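Long-range contact in membrane-anchored mycosin mycp1 (Mycobacterium thermoresistibile, PDB 4HVL), which probably cleaves proteins as a membrane-anchored subtilisin-like serine protease and is an essential component of the type VII (ESX-1) secretion system: residues A11-E16 / A165-A170. Residues are numbered along the deposited sequence; the frame is centred on the assembly and turned at random.
Sequences AVPPDE and AIVHAA. With ZN (zinc ion), chain C.
Asp15 and His168 meet through a shared zinc ion, which ties the N-terminal extended loop to helix 154-171 on the surface of this subtilisin-fold protease. The metal takes OD1 of Asp15 at 2.0 Å and ND1 of His168 at 2.1 Å, and two atoms from elsewhere in the structure bind it as well. OD1 makes the short bond; OD2 of Asp15 is a longer, secondary ligand at 2.6 Å from the zinc. OD1 lies in the plane of the imidazole, at its edge and 3.4 Å from ND1; the two atoms are ligands of one metal and are not hydrogen-bonded to each other. The carboxylate plane is turned 33° from the ring. In His168, CG is anti to the backbone N (chi1 177°), which brings it to 3.8 Å from Asp15 OD1. The other ring nitrogen, NE2, makes a weak hydrogen bond to Gly84 O. Asn171 ND2, one residue past the helical segment, donates to Asp15 OD2, consistent with Asn171 holding the rotation of the carboxylate.

One residue before His168, Val167 has its CB directed toward the loop, and its two methyls divide the contact. CG1 packs on Asp15 CB at 3.9 Å, while CG2 serves Val12 and Pro13. Helix 194-206 extends this apolar patch, Ala198 touching Val12 and Ala199 touching Val167. Within the patch, Val12 CG1 comes to 3.6 Å from Val167 CG2, with Pro13 CD at 3.8 Å from the same methyl.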
# COMPACT_ATOMS: atom_id res chain seq x y z
N ALA A 11 -4.08 12.94 19.50
CA ALA A 11 -5.03 13.29 18.47
C ALA A 11 -5.57 12.08 17.73
O ALA A 11 -5.89 12.18 16.56
CB ALA A 11 -4.39 14.24 17.49
N VAL A 12 -5.72 10.95 18.42
CA VAL A 12 -6.24 9.74 17.78
C VAL A 12 -7.73 9.94 17.48
O VAL A 12 -8.47 10.27 18.38
CB VAL A 12 -6.04 8.47 18.65
CG1 VAL A 12 -6.64 7.23 17.99
CG2 VAL A 12 -4.56 8.23 18.90
N PRO A 13 -8.15 9.73 16.23
CA PRO A 13 -9.55 9.90 15.87
C PRO A 13 -10.46 8.82 16.44
O PRO A 13 -9.98 7.78 16.87
CB PRO A 13 -9.54 9.81 14.35
CG PRO A 13 -8.30 9.08 13.99
CD PRO A 13 -7.33 9.22 15.11
N PRO A 14 -11.78 9.08 16.44
CA PRO A 14 -12.71 8.06 16.89
C PRO A 14 -12.64 6.81 16.00
O PRO A 14 -12.37 6.90 14.81
CB PRO A 14 -14.09 8.76 16.81
CG PRO A 14 -13.91 9.91 15.88
CD PRO A 14 -12.47 10.31 15.98
N ASP A 15 -12.85 5.66 16.62
CA ASP A 15 -12.97 4.40 15.90
C ASP A 15 -14.38 4.35 15.32
O ASP A 15 -15.29 3.86 15.95
CB ASP A 15 -12.71 3.25 16.86
CG ASP A 15 -12.95 1.89 16.23
OD1 ASP A 15 -12.81 1.73 15.01
OD2 ASP A 15 -13.31 0.98 17.01
N GLU A 16 -14.56 4.90 14.13
CA GLU A 16 -15.86 4.86 13.47
C GLU A 16 -15.66 4.65 11.99
O GLU A 16 -14.73 5.20 11.41
CB GLU A 16 -16.60 6.18 13.72
CG GLU A 16 -18.05 6.21 13.27
CD GLU A 16 -18.92 5.10 13.88
OE1 GLU A 16 -19.66 5.40 14.85
OE2 GLU A 16 -18.90 3.94 13.37
N ALA A 165 -9.71 4.76 9.51
CA ALA A 165 -9.53 3.41 8.99
C ALA A 165 -8.29 2.74 9.59
O ALA A 165 -8.29 1.51 9.80
CB ALA A 165 -9.43 3.43 7.45
N ILE A 166 -7.26 3.51 9.88
CA ILE A 166 -6.04 2.96 10.48
C ILE A 166 -6.35 2.57 11.93
O ILE A 166 -5.98 1.47 12.36
CB ILE A 166 -4.85 3.96 10.38
CG1 ILE A 166 -4.43 4.14 8.92
CG2 ILE A 166 -3.66 3.46 11.15
CD1 ILE A 166 -3.63 5.40 8.65
N VAL A 167 -7.07 3.43 12.66
CA VAL A 167 -7.51 3.10 14.03
C VAL A 167 -8.32 1.80 14.01
O VAL A 167 -8.03 0.83 14.76
CB VAL A 167 -8.31 4.26 14.70
CG1 VAL A 167 -8.93 3.82 16.02
CG2 VAL A 167 -7.39 5.45 14.97
N HIS A 168 -9.34 1.78 13.16
CA HIS A 168 -10.20 0.62 13.03
C HIS A 168 -9.41 -0.66 12.63
O HIS A 168 -9.60 -1.72 13.23
CB HIS A 168 -11.31 0.93 12.05
CG HIS A 168 -12.24 -0.21 11.77
ND1 HIS A 168 -13.19 -0.63 12.66
CD2 HIS A 168 -12.39 -0.98 10.67
CE1 HIS A 168 -13.88 -1.63 12.14
NE2 HIS A 168 -13.41 -1.86 10.92
N ALA A 169 -8.50 -0.55 11.66
CA ALA A 169 -7.67 -1.69 11.25
C ALA A 169 -6.91 -2.27 12.43
O ALA A 169 -6.83 -3.49 12.60
CB ALA A 169 -6.71 -1.29 10.14
N ALA A 170 -6.31 -1.39 13.22
CA ALA A 170 -5.55 -1.78 14.41
C ALA A 170 -6.45 -2.50 15.41
O ALA A 170 -6.08 -3.55 15.95
CB ALA A 170 -4.92 -0.56 15.05
ZN ZN C . -13.72 -0.06 14.65